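Local coordinates for protein cellulose hydrolase (Bacillus licheniformis, PDB 4YZP) that hydrolyses beta-1,4-glucosidic bonds of cellulose as an endoglucanase of glycosyl hydrolase family 5, probably helped by a carbohydrate-binding X2 module, at residues Glu29-Gly34 and Gln298-Trp303; Asn114-Ser119 and Ile159-Thr164; Val365-Tyr370 and Thr415-Lys420; Asp432-Glu437 and Lys524-Val529. All coordinates share one frame; numbering follows the deposited sequence.

Interaction 1 of 4, residues Glu29-Gly34 and Gln298-Trp303; sequences ENMSPG and QMVPMW
G34 N donates to P301 O at 3.0 Å, with 173° at the hydrogen, and W303 N returns the favour to G34 O at 2.9 Å. This parallel pair closes the eight-stranded TIM barrel: strand 34-36 is its first strand and strand 299-303 its last. G34 O is also touched by the CA-H of M302, and one water donates to both G34 O and P301 O, bridging the two acceptors. The indole of W303, just past these bonds, stacks on the ring of Y272.

Upstream, the chain leaves helix 24-31 and passes through the cis peptide before P33 to enter the barrel. S32 marks the turn-off: its OG, swung opposite the backbone N (chi1 -177°), rests 3.2 Å from P301 CD while hydrogen-bonding to the carbonyl of G331, so this buried hydroxyl is satisfied.

Packing then takes over. M31 sets CB against the isopropyl group of V300, 3.7 Å from CG1, with CG2 only slightly farther; the valine thus meets the root of the methionine rather than its tip. A bend about the CG-SD bond turns M31 CE toward M302 CE, 4.3 Å away. V112 of strand 110-114 touches both methionines, consistent with M302 facing the barrel interior and M31 reaching in from its end. Backbone bonds from V300 and M302 to I269 tie the last strand to its other neighbour. M302 is bent at the same bond as M31, which brings its CE to 4.1 Å from G34 CA.

Interaction 2 of 4, residues Asn114-Ser119 and Ile159-Thr164; sequences NIHHDS and IVNEPT
The side-chain amide of N161 lies flat over one face of the H116 imidazole, the two planes only 14° apart and N161 CG 3.2 Å from H116 CE1. The amide nitrogen sits toward the rim of the ring, so this is an offset stack. A chi1 of -177° carries N161 CG over the ring, and chi2 then turns the amide nearly parallel to it.

Direct hydrogen bonds set both partners. N161 N donates to I115 O at 2.9 Å, joining the backbones just beyond the third and fourth barrel strands. N114 ND2 reaches H116 ND1 at 3.1 Å, only 4° out of the ring plane, which helps to fix the imidazole's rotation; V75 N positions this amide through N114 OD1. R72 binds N161 OD1.

Waters carry the rest. One accepts from N161 ND2 and also bonds H117 ND1 and S119 OG; a second donates to E162 O, 2.6 Å away, and meets the same serine hydroxyl; a third accepts from T164 N and donates to S119 O.

Apolar contact is sparse, with S119 CB 4.1 Å from V160 CG2. N161, E162 and P163 form the Asn-Glu-Pro signature of family 5, whose glutamate is the acid/base in relatives. E162 bonds H223, and E271 lies against H116, N161 and E162. These bonds would hold the stacked pair beside E162, consistent with a preorganised active site.

Interaction 3 of 4, residues Val365-Tyr370 and Thr415-Lys420; sequences VLTGIY and TFTFHK
I369 and F416 run side by side on the buried face of this antiparallel pair, the isoleucine laid over one face of the phenyl ring with its CD1 3.5 Å from F416 CE2. L366 wedges between the two phenylalanines: its CD1 meets the edge of the F416 ring at CD2, 4.0 Å off, and touches F418 CE1 at 3.9 Å. V391 of strand 390-393 covers both L366 and I369, while V357 and I359 back the two rings.

The other face is polar and wetter. There T367 OG1 and T417 OG1 share a hydrogen bond of 2.8 Å, their side chains crossing at about a right angle; T417 keeps OG1 between its backbone N and carbonyl carbon (chi1 67°), turned to meet its partner. One water joins T367 OG1 to F418 O, another links T417 OG1 with Y370 OH. The Y370 ring turns its edge to T415 O and T417 OG1. Farther out, T367 CG2 brushes H419 CB at 4.0 Å, just past the end of strand 409-418.

The backbone explains the odd register. T367 N donates to T417 O at 2.8 Å, and T417 N to G368 O at 3.0 Å, so two residues face one. That is a classic beta bulge, here set in a beta sheet of the X2 carbohydrate-binding module, a member of the immunoglobulin-like E-set clan.

Interaction 4 of 4, residues Asp432-Glu437 and Lys524-Val529; sequences DDPKLE and KGVEAV
L436 reaches down onto A528 with its branched end. Its CB points toward strand 526-534 but stays short of contact, and CG, still 4.8 Å from A528 CB, carries the two methyls onward. CD1 comes to 4.1 Å from A528 CB and CD2 to 4.2 Å from the same atom, so the leucine straddles one methyl group; CD2 also approaches V529 O. A chi1 of -93°, well off a staggered value, directs CG toward A528, and chi2 spreads the two methyls over it.

No hydrogen bond crosses between the segments. Each strand pairs within its own sheet, K435 with S457 and A528 with F519; edge strand 435-436 of one four-stranded sheet packs against strand 526-534 of another, as in a beta-sandwich.

Two residues back along each chain the same kind of meeting recurs. P434 lowers its ring onto V526, the side chains meeting at a slant: CD lies 3.6 Å from V526 CG1 and CG 3.8 Å from it. Since V526 holds CG1 opposite its backbone N (chi1 178°), this one methyl receives the ring. L521 of strand 515-522 touches both P434 and V526, while P434 CG passes 4.2 Å from E527 O.

Overall arrangement
Interactions 1 and 2 belong to the catalytic barrel and are buried; interaction 2 is nested inside the chain loop that interaction 1 closes, their centres about 20 Å apart. Interaction 1 seals the barrel wall with strand bonds and apolar packing, while interaction 2, in the turns after neighbouring strands and the start of helix 118-123, trades most of that for a stacked amide, fixed polar groups and waters. Interaction 3 lies in the X2 module, partly buried, with one apolar and one hydrated face; like interaction 1 it pairs strands of one sheet, but antiparallel. Interaction 4, at the surface, joins different sheets mainly through apolar side chains, with no hydrogen bond across.

Interaction 1 of 4, residues Glu29-Gly34 and Gln298-Trp303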
loop_
_atom_site.group_PDB
_atom_site.type_symbol
_atom_site.label_atom_id
_atom_site.label_comp_id
_atom_site.label_asym_id
_atom_site.label_seq_id
_atom_site.Cartn_x
_atom_site.Cartn_y
_atom_site.Cartn_z
ATOM N N GLU A 29 -17.074 -8.383 10.126
ATOM C CA GLU A 29 -18.331 -7.789 9.626
ATOM C C GLU A 29 -18.392 -6.291 9.858
ATOM O O GLU A 29 -18.851 -5.494 9.059
ATOM C CB GLU A 29 -19.514 -8.451 10.328
ATOM C CG GLU A 29 -20.875 -7.790 10.095
ATOM C CD GLU A 29 -21.339 -7.898 8.663
ATOM O OE1 GLU A 29 -20.848 -8.812 7.968
ATOM O OE2 GLU A 29 -22.204 -7.090 8.244
ATOM N N ASN A 30 -17.900 -5.930 11.018
ATOM C CA ASN A 30 -17.909 -4.536 11.463
ATOM C C ASN A 30 -16.788 -3.592 10.991
ATOM O O ASN A 30 -17.016 -2.404 10.766
ATOM C CB ASN A 30 -17.977 -4.543 12.973
ATOM C CG ASN A 30 -19.379 -4.920 13.470
ATOM O OD1 ASN A 30 -20.404 -4.628 12.819
ATOM N ND2 ASN A 30 -19.402 -5.666 14.550
ATOM N N MET A 31 -15.630 -4.140 10.663
ATOM C CA MET A 31 -14.471 -3.314 10.349
ATOM C C MET A 31 -13.949 -3.478 8.955
ATOM O O MET A 31 -13.272 -2.583 8.483
ATOM C CB MET A 31 -13.339 -3.635 11.337
ATOM C CG MET A 31 -13.560 -3.168 12.770
ATOM S SD MET A 31 -12.020 -3.346 13.699
ATOM C CE MET A 31 -11.031 -2.043 12.954
ATOM N N SER A 32 -14.217 -4.602 8.294
ATOM C CA SER A 32 -13.602 -4.809 6.969
ATOM C C SER A 32 -14.400 -4.116 5.859
ATOM O O SER A 32 -15.605 -4.319 5.747
ATOM C CB SER A 32 -13.457 -6.296 6.650
ATOM O OG SER A 32 -12.791 -6.502 5.402
ATOM N N PRO A 33 -13.721 -3.328 5.001
ATOM C CA PRO A 33 -12.281 -3.030 4.929
ATOM C C PRO A 33 -11.912 -1.713 5.627
ATOM O O PRO A 33 -12.760 -0.830 5.762
ATOM C CB PRO A 33 -12.048 -2.907 3.418
ATOM C CG PRO A 33 -13.311 -2.218 2.930
ATOM C CD PRO A 33 -14.443 -2.757 3.846
ATOM N N GLY A 34 -10.654 -1.566 6.023
ATOM C CA GLY A 34 -10.182 -0.306 6.575
ATOM C C GLY A 34 -9.155 0.437 5.735
ATOM O O GLY A 34 -8.664 -0.062 4.732
ATOM N N GLN A 298 -11.011 -14.478 8.146
ATOM C CA GLN A 298 -11.610 -13.591 9.149
ATOM C C GLN A 298 -10.583 -12.657 9.778
ATOM O O GLN A 298 -10.533 -12.498 11.004
ATOM C CB GLN A 298 -12.310 -14.404 10.243
ATOM C CG GLN A 298 -13.423 -15.299 9.727
ATOM C CD GLN A 298 -13.932 -16.245 10.793
ATOM O OE1 GLN A 298 -14.925 -15.972 11.467
ATOM N NE2 GLN A 298 -13.241 -17.352 10.966
ATOM N N MET A 299 -9.773 -12.040 8.927
ATOM C CA MET A 299 -8.837 -11.018 9.364
ATOM C C MET A 299 -9.208 -9.681 8.729
ATOM O O MET A 299 -9.442 -9.599 7.515
ATOM C CB MET A 299 -7.405 -11.405 8.993
ATOM C CG MET A 299 -6.981 -12.708 9.608
ATOM S SD MET A 299 -5.537 -13.339 8.736
ATOM C CE MET A 299 -5.258 -14.846 9.667
ATOM N N VAL A 300 -9.264 -8.639 9.550
ATOM C CA VAL A 300 -9.623 -7.305 9.066
ATOM C C VAL A 300 -8.450 -6.663 8.343
ATOM O O VAL A 300 -7.426 -6.380 8.958
ATOM C CB VAL A 300 -10.056 -6.369 10.224
ATOM C CG1 VAL A 300 -10.303 -4.951 9.715
ATOM C CG2 VAL A 300 -11.300 -6.894 10.931
ATOM N N PRO A 301 -8.593 -6.404 7.035
ATOM C CA PRO A 301 -7.477 -5.765 6.321
ATOM C C PRO A 301 -7.586 -4.243 6.311
ATOM O O PRO A 301 -8.623 -3.711 5.925
ATOM C CB PRO A 301 -7.612 -6.330 4.911
ATOM C CG PRO A 301 -9.116 -6.478 4.731
ATOM C CD PRO A 301 -9.694 -6.771 6.128
ATOM N N MET A 302 -6.530 -3.554 6.728
ATOM C CA MET A 302 -6.522 -2.096 6.762
ATOM C C MET A 302 -5.433 -1.596 5.819
ATOM O O MET A 302 -4.271 -1.885 5.999
ATOM C CB MET A 302 -6.311 -1.591 8.197
ATOM C CG MET A 302 -7.326 -2.177 9.193
ATOM S SD MET A 302 -7.442 -1.299 10.771
ATOM C CE MET A 302 -8.492 0.096 10.300
ATOM N N TRP A 303 -5.858 -0.854 4.807
ATOM C CA TRP A 303 -5.025 -0.482 3.661
ATOM C C TRP A 303 -4.069 0.627 4.042
ATOM O O TRP A 303 -4.519 1.631 4.596
ATOM C CB TRP A 303 -5.947 -0.005 2.532
ATOM C CG TRP A 303 -5.437 -0.074 1.116
ATOM C CD1 TRP A 303 -4.297 -0.670 0.658
ATOM C CD2 TRP A 303 -6.113 0.451 -0.033
ATOM N NE1 TRP A 303 -4.210 -0.527 -0.723
ATOM C CE2 TRP A 303 -5.318 0.154 -1.164
ATOM C CE3 TRP A 303 -7.313 1.151 -0.212
ATOM C CZ2 TRP A 303 -5.688 0.527 -2.457
ATOM C CZ3 TRP A 303 -7.672 1.526 -1.499
ATOM C CH2 TRP A 303 -6.864 1.213 -2.598
HETATM O O HOH W 1 -8.675 -2.672 3.309
#

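Interaction 2 of 4, residues Asn114-Ser119 and Ile159-Thr164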
loop_
_atom_site.group_PDB
_atom_site.type_symbol
_atom_site.label_atom_id
_atom_site.label_comp_id
_atom_site.label_asym_id
_atom_site.label_seq_id
_atom_site.Cartn_x
_atom_site.Cartn_y
_atom_site.Cartn_z
ATOM N N ASN A 114 -3.473 4.685 17.732
ATOM C CA ASN A 114 -2.274 4.026 18.237
ATOM C C ASN A 114 -1.184 4.965 18.734
ATOM O O ASN A 114 -1.364 6.187 18.788
ATOM C CB ASN A 114 -1.711 3.101 17.154
ATOM C CG ASN A 114 -0.930 3.847 16.060
ATOM O OD1 ASN A 114 -0.687 5.054 16.128
ATOM N ND2 ASN A 114 -0.501 3.096 15.056
ATOM N N ILE A 115 -0.057 4.358 19.107
ATOM C CA ILE A 115 1.212 5.043 19.279
ATOM C C ILE A 115 2.099 4.561 18.129
ATOM O O ILE A 115 2.287 3.354 17.964
ATOM C CB ILE A 115 1.874 4.722 20.638
ATOM C CG1 ILE A 115 1.060 5.335 21.776
ATOM C CG2 ILE A 115 3.310 5.238 20.657
ATOM C CD1 ILE A 115 1.725 5.187 23.166
ATOM N N HIS A 116 2.627 5.478 17.320
ATOM C CA HIS A 116 3.182 5.045 16.039
ATOM C C HIS A 116 4.696 5.149 15.948
ATOM O O HIS A 116 5.394 4.247 16.413
ATOM C CB HIS A 116 2.509 5.830 14.899
ATOM C CG HIS A 116 2.572 5.141 13.569
ATOM N ND1 HIS A 116 1.746 4.091 13.234
ATOM C CD2 HIS A 116 3.367 5.346 12.491
ATOM C CE1 HIS A 116 2.020 3.683 12.007
ATOM N NE2 HIS A 116 3.001 4.432 11.534
ATOM N N HIS A 117 5.233 6.230 15.385
ATOM C CA HIS A 117 6.681 6.270 15.174
ATOM C C HIS A 117 7.486 6.454 16.449
ATOM O O HIS A 117 8.718 6.353 16.424
ATOM C CB HIS A 117 7.047 7.350 14.161
ATOM C CG HIS A 117 6.675 6.984 12.757
ATOM N ND1 HIS A 117 6.856 5.715 12.248
ATOM C CD2 HIS A 117 6.103 7.713 11.772
ATOM C CE1 HIS A 117 6.430 5.685 10.995
ATOM N NE2 HIS A 117 5.971 6.883 10.681
ATOM N N ASP A 118 6.802 6.688 17.570
ATOM C CA ASP A 118 7.461 6.564 18.874
ATOM C C ASP A 118 8.237 5.249 18.999
ATOM O O ASP A 118 9.212 5.167 19.737
ATOM C CB ASP A 118 6.433 6.660 19.999
ATOM C CG ASP A 118 5.618 7.931 19.912
ATOM O OD1 ASP A 118 4.620 7.955 19.151
ATOM O OD2 ASP A 118 5.998 8.920 20.575
ATOM N N SER A 119 7.772 4.217 18.302
ATOM C CA SER A 119 8.415 2.908 18.335
ATOM C C SER A 119 9.910 2.999 18.108
ATOM O O SER A 119 10.664 2.424 18.888
ATOM C CB SER A 119 7.804 1.979 17.290
ATOM O OG SER A 119 7.984 2.516 16.005
ATOM N N ILE A 159 -1.556 -0.716 20.975
ATOM C CA ILE A 159 -0.479 -0.388 21.927
ATOM C C ILE A 159 0.739 0.293 21.294
ATOM O O ILE A 159 1.186 1.337 21.766
ATOM C CB ILE A 159 -0.012 -1.656 22.685
ATOM C CG1 ILE A 159 -1.183 -2.224 23.488
ATOM C CG2 ILE A 159 1.136 -1.334 23.605
ATOM C CD1 ILE A 159 -1.875 -1.187 24.344
ATOM N N VAL A 160 1.267 -0.270 20.220
ATOM C CA VAL A 160 2.454 0.313 19.602
ATOM C C VAL A 160 2.627 -0.214 18.173
ATOM O O VAL A 160 2.354 -1.379 17.886
ATOM C CB VAL A 160 3.718 0.036 20.461
ATOM C CG1 VAL A 160 3.944 -1.486 20.638
ATOM C CG2 VAL A 160 4.942 0.702 19.860
ATOM N N ASN A 161 3.031 0.666 17.272
ATOM C CA ASN A 161 3.273 0.281 15.892
ATOM C C ASN A 161 4.672 -0.308 15.692
ATOM O O ASN A 161 5.656 0.316 16.088
ATOM C CB ASN A 161 3.118 1.488 14.966
ATOM C CG ASN A 161 3.289 1.112 13.513
ATOM O OD1 ASN A 161 2.464 0.400 12.976
ATOM N ND2 ASN A 161 4.368 1.579 12.877
ATOM N N GLU A 162 4.752 -1.470 15.035
ATOM C CA GLU A 162 6.024 -2.112 14.663
ATOM C C GLU A 162 7.131 -1.945 15.709
ATOM O O GLU A 162 8.190 -1.375 15.431
ATOM C CB GLU A 162 6.480 -1.577 13.299
ATOM C CG GLU A 162 5.438 -1.858 12.205
ATOM C CD GLU A 162 5.873 -1.482 10.781
ATOM O OE1 GLU A 162 6.980 -0.932 10.601
ATOM O OE2 GLU A 162 5.095 -1.745 9.832
ATOM N N PRO A 163 6.889 -2.461 16.922
ATOM C CA PRO A 163 7.864 -2.295 18.001
ATOM C C PRO A 163 9.200 -2.979 17.729
ATOM O O PRO A 163 9.258 -4.081 17.180
ATOM C CB PRO A 163 7.168 -2.934 19.202
ATOM C CG PRO A 163 6.142 -3.844 18.606
ATOM C CD PRO A 163 5.680 -3.165 17.377
ATOM N N THR A 164 10.278 -2.308 18.124
ATOM C CA THR A 164 11.604 -2.826 17.877
ATOM C C THR A 164 12.560 -2.504 19.023
ATOM O O THR A 164 12.202 -1.807 19.977
ATOM C CB THR A 164 12.163 -2.271 16.557
ATOM O OG1 THR A 164 13.413 -2.904 16.277
ATOM C CG2 THR A 164 12.317 -0.731 16.631
HETATM O O HOH W 2 6.869 3.027 13.509
HETATM O O HOH W 3 9.840 -0.093 19.896
HETATM O O HOH W 4 9.819 0.576 15.221
#

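Interaction 3 of 4, residues Val365-Tyr370 and Thr415-Lys420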
loop_
_atom_site.group_PDB
_atom_site.type_symbol
_atom_site.label_atom_id
_atom_site.label_comp_id
_atom_site.label_asym_id
_atom_site.label_seq_id
_atom_site.Cartn_x
_atom_site.Cartn_y
_atom_site.Cartn_z
ATOM N N VAL A 365 -20.098 -13.097 -13.509
ATOM C CA VAL A 365 -20.597 -13.144 -14.877
ATOM C C VAL A 365 -20.474 -11.774 -15.533
ATOM O O VAL A 365 -20.927 -10.776 -14.970
ATOM C CB VAL A 365 -22.078 -13.593 -14.921
ATOM C CG1 VAL A 365 -22.594 -13.566 -16.348
ATOM C CG2 VAL A 365 -22.231 -14.979 -14.332
ATOM N N LEU A 366 -19.863 -11.722 -16.715
ATOM C CA LEU A 366 -19.784 -10.475 -17.477
ATOM C C LEU A 366 -21.182 -10.039 -17.925
ATOM O O LEU A 366 -21.939 -10.836 -18.473
ATOM C CB LEU A 366 -18.867 -10.646 -18.693
ATOM C CG LEU A 366 -18.716 -9.478 -19.680
ATOM C CD1 LEU A 366 -17.810 -8.370 -19.164
ATOM C CD2 LEU A 366 -18.192 -10.000 -21.004
ATOM N N THR A 367 -21.525 -8.776 -17.693
ATOM C CA THR A 367 -22.859 -8.279 -18.029
ATOM C C THR A 367 -22.814 -7.229 -19.134
ATOM O O THR A 367 -23.853 -6.843 -19.673
ATOM C CB THR A 367 -23.570 -7.674 -16.803
ATOM O OG1 THR A 367 -22.692 -6.745 -16.160
ATOM C CG2 THR A 367 -23.987 -8.773 -15.805
ATOM N N GLY A 368 -21.616 -6.766 -19.479
ATOM C CA GLY A 368 -21.492 -5.820 -20.576
ATOM C C GLY A 368 -20.124 -5.182 -20.711
ATOM O O GLY A 368 -19.271 -5.316 -19.836
ATOM N N ILE A 369 -19.914 -4.505 -21.833
ATOM C CA ILE A 369 -18.696 -3.744 -22.075
ATOM C C ILE A 369 -19.094 -2.374 -22.584
ATOM O O ILE A 369 -19.849 -2.265 -23.561
ATOM C CB ILE A 369 -17.758 -4.425 -23.102
ATOM C CG1 ILE A 369 -17.408 -5.848 -22.654
ATOM C CG2 ILE A 369 -16.495 -3.590 -23.274
ATOM C CD1 ILE A 369 -16.513 -6.604 -23.629
ATOM N N TYR A 370 -18.588 -1.333 -21.935
ATOM C CA TYR A 370 -19.055 0.025 -22.198
ATOM C C TYR A 370 -17.920 0.957 -22.548
ATOM O O TYR A 370 -16.809 0.812 -22.027
ATOM C CB TYR A 370 -19.789 0.596 -20.977
ATOM C CG TYR A 370 -21.041 -0.148 -20.630
ATOM C CD1 TYR A 370 -20.986 -1.312 -19.876
ATOM C CD2 TYR A 370 -22.279 0.301 -21.067
ATOM C CE1 TYR A 370 -22.129 -2.011 -19.568
ATOM C CE2 TYR A 370 -23.438 -0.392 -20.754
ATOM C CZ TYR A 370 -23.352 -1.548 -20.004
ATOM O OH TYR A 370 -24.490 -2.255 -19.681
ATOM N N THR A 415 -15.087 -0.198 -20.140
ATOM C CA THR A 415 -15.481 -0.677 -18.831
ATOM C C THR A 415 -16.190 -2.022 -18.931
ATOM O O THR A 415 -17.250 -2.137 -19.537
ATOM C CB THR A 415 -16.389 0.335 -18.131
ATOM O OG1 THR A 415 -15.687 1.576 -18.015
ATOM C CG2 THR A 415 -16.775 -0.159 -16.743
ATOM N N PHE A 416 -15.581 -3.037 -18.333
ATOM C CA PHE A 416 -16.185 -4.364 -18.254
ATOM C C PHE A 416 -17.011 -4.455 -16.987
ATOM O O PHE A 416 -16.467 -4.322 -15.886
ATOM C CB PHE A 416 -15.106 -5.459 -18.264
ATOM C CG PHE A 416 -14.332 -5.545 -19.553
ATOM C CD1 PHE A 416 -13.482 -4.519 -19.939
ATOM C CD2 PHE A 416 -14.441 -6.663 -20.366
ATOM C CE1 PHE A 416 -12.759 -4.601 -21.127
ATOM C CE2 PHE A 416 -13.728 -6.750 -21.551
ATOM C CZ PHE A 416 -12.884 -5.717 -21.933
ATOM N N THR A 417 -18.318 -4.662 -17.117
ATOM C CA THR A 417 -19.158 -4.732 -15.924
ATOM C C THR A 417 -19.513 -6.184 -15.639
ATOM O O THR A 417 -19.608 -7.007 -16.554
ATOM C CB THR A 417 -20.453 -3.896 -16.049
ATOM O OG1 THR A 417 -21.305 -4.462 -17.052
ATOM C CG2 THR A 417 -20.121 -2.443 -16.394
ATOM N N PHE A 418 -19.683 -6.486 -14.353
ATOM C CA PHE A 418 -20.009 -7.830 -13.897
ATOM C C PHE A 418 -21.237 -7.760 -12.998
ATOM O O PHE A 418 -21.547 -6.693 -12.459
ATOM C CB PHE A 418 -18.791 -8.445 -13.188
ATOM C CG PHE A 418 -17.593 -8.531 -14.085
ATOM C CD1 PHE A 418 -17.401 -9.636 -14.899
ATOM C CD2 PHE A 418 -16.699 -7.467 -14.179
ATOM C CE1 PHE A 418 -16.329 -9.695 -15.762
ATOM C CE2 PHE A 418 -15.621 -7.530 -15.035
ATOM C CZ PHE A 418 -15.441 -8.638 -15.829
ATOM N N HIS A 419 -21.954 -8.871 -12.866
ATOM C CA HIS A 419 -23.164 -8.868 -12.061
ATOM C C HIS A 419 -22.827 -8.438 -10.637
ATOM O O HIS A 419 -23.485 -7.564 -10.072
ATOM C CB HIS A 419 -23.834 -10.238 -12.061
ATOM C CG HIS A 419 -25.206 -10.231 -11.466
ATOM N ND1 HIS A 419 -25.585 -11.088 -10.456
ATOM C CD2 HIS A 419 -26.286 -9.456 -11.729
ATOM C CE1 HIS A 419 -26.845 -10.852 -10.131
ATOM N NE2 HIS A 419 -27.292 -9.865 -10.889
ATOM N N LYS A 420 -21.774 -9.033 -10.085
ATOM C CA LYS A 420 -21.253 -8.657 -8.774
ATOM C C LYS A 420 -19.769 -8.299 -8.848
ATOM O O LYS A 420 -19.080 -8.667 -9.800
ATOM C CB LYS A 420 -21.461 -9.793 -7.776
ATOM C CG LYS A 420 -22.918 -10.138 -7.553
ATOM C CD LYS A 420 -23.067 -11.407 -6.734
ATOM C CE LYS A 420 -24.532 -11.744 -6.526
ATOM N NZ LYS A 420 -24.701 -12.990 -5.738
HETATM O O HOH W 5 -20.991 -11.625 -11.078
HETATM O O HOH W 6 -23.697 -5.268 -13.987
HETATM O O HOH W 7 -15.491 3.345 -20.108
HETATM O O HOH W 8 -23.921 -3.457 -17.559
#

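Interaction 4 of 4, residues Asp432-Glu437 and Lys524-Val529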
loop_
_atom_site.group_PDB
_atom_site.type_symbol
_atom_site.label_atom_id
_atom_site.label_comp_id
_atom_site.label_asym_id
_atom_site.label_seq_id
_atom_site.Cartn_x
_atom_site.Cartn_y
_atom_site.Cartn_z
ATOM N N ASP A 432 3.903 4.662 -29.612
ATOM C CA ASP A 432 4.936 4.595 -30.628
ATOM C C ASP A 432 6.274 4.456 -29.923
ATOM O O ASP A 432 6.332 4.471 -28.692
ATOM C CB ASP A 432 4.914 5.835 -31.523
ATOM C CG ASP A 432 5.414 5.549 -32.927
ATOM O OD1 ASP A 432 6.075 4.509 -33.129
ATOM O OD2 ASP A 432 5.137 6.366 -33.825
ATOM N N ASP A 433 7.340 4.313 -30.702
ATOM C CA ASP A 433 8.691 4.261 -30.163
ATOM C C ASP A 433 8.980 5.512 -29.344
ATOM O O ASP A 433 8.710 6.625 -29.786
ATOM C CB ASP A 433 9.718 4.121 -31.292
ATOM C CG ASP A 433 9.605 2.796 -32.029
ATOM O OD1 ASP A 433 9.816 1.742 -31.390
ATOM O OD2 ASP A 433 9.316 2.806 -33.244
ATOM N N PRO A 434 9.512 5.329 -28.132
ATOM C CA PRO A 434 9.871 6.473 -27.292
ATOM C C PRO A 434 11.057 7.229 -27.874
ATOM O O PRO A 434 11.986 6.601 -28.377
ATOM C CB PRO A 434 10.226 5.831 -25.948
ATOM C CG PRO A 434 10.559 4.415 -26.282
ATOM C CD PRO A 434 9.689 4.046 -27.432
ATOM N N LYS A 435 11.009 8.557 -27.817
ATOM C CA LYS A 435 12.064 9.391 -28.380
ATOM C C LYS A 435 12.730 10.234 -27.296
ATOM O O LYS A 435 12.070 11.006 -26.599
ATOM C CB LYS A 435 11.504 10.294 -29.484
ATOM N N LEU A 436 14.041 10.079 -27.157
ATOM C CA LEU A 436 14.808 10.883 -26.216
ATOM C C LEU A 436 15.461 12.056 -26.938
ATOM O O LEU A 436 16.046 11.885 -28.006
ATOM C CB LEU A 436 15.869 10.026 -25.525
ATOM C CG LEU A 436 15.512 9.376 -24.185
ATOM C CD1 LEU A 436 14.105 8.771 -24.174
ATOM C CD2 LEU A 436 16.554 8.323 -23.856
ATOM N N GLU A 437 15.353 13.248 -26.364
ATOM C CA GLU A 437 16.012 14.412 -26.942
ATOM C C GLU A 437 17.520 14.196 -26.916
ATOM O O GLU A 437 18.233 14.536 -27.860
ATOM C CB GLU A 437 15.630 15.685 -26.183
ATOM N N LYS A 524 5.990 -4.591 -22.786
ATOM C CA LYS A 524 7.230 -5.339 -22.580
ATOM C C LYS A 524 8.065 -5.423 -23.854
ATOM O O LYS A 524 7.529 -5.654 -24.942
ATOM C CB LYS A 524 6.917 -6.749 -22.070
ATOM C CG LYS A 524 8.058 -7.417 -21.312
ATOM N N GLY A 525 9.374 -5.215 -23.714
ATOM C CA GLY A 525 10.289 -5.247 -24.846
ATOM C C GLY A 525 10.674 -3.868 -25.351
ATOM O O GLY A 525 11.692 -3.700 -26.042
ATOM N N VAL A 526 9.849 -2.875 -25.033
ATOM C CA VAL A 526 10.162 -1.497 -25.371
ATOM C C VAL A 526 11.137 -0.972 -24.338
ATOM O O VAL A 526 10.937 -1.160 -23.141
ATOM C CB VAL A 526 8.903 -0.604 -25.410
ATOM C CG1 VAL A 526 9.275 0.846 -25.733
ATOM C CG2 VAL A 526 7.913 -1.134 -26.430
ATOM N N GLU A 527 12.209 -0.333 -24.792
ATOM C CA GLU A 527 13.128 0.272 -23.842
ATOM C C GLU A 527 13.833 1.496 -24.410
ATOM O O GLU A 527 13.776 1.765 -25.611
ATOM C CB GLU A 527 14.152 -0.758 -23.354
ATOM C CG GLU A 527 14.872 -1.520 -24.436
ATOM C CD GLU A 527 15.698 -2.660 -23.871
ATOM O OE1 GLU A 527 16.901 -2.727 -24.186
ATOM O OE2 GLU A 527 15.148 -3.485 -23.106
ATOM N N ALA A 528 14.450 2.257 -23.512
ATOM C CA ALA A 528 15.237 3.420 -23.869
ATOM C C ALA A 528 16.583 3.329 -23.173
ATOM O O ALA A 528 16.657 3.189 -21.950
ATOM C CB ALA A 528 14.520 4.701 -23.489
ATOM N N VAL A 529 17.646 3.398 -23.964
ATOM C CA VAL A 529 18.990 3.210 -23.449
ATOM C C VAL A 529 19.705 4.546 -23.323
ATOM O O VAL A 529 19.781 5.312 -24.285
ATOM C CB VAL A 529 19.791 2.265 -24.354
ATOM C CG1 VAL A 529 21.219 2.107 -23.842
ATOM C CG2 VAL A 529 19.095 0.917 -24.436
#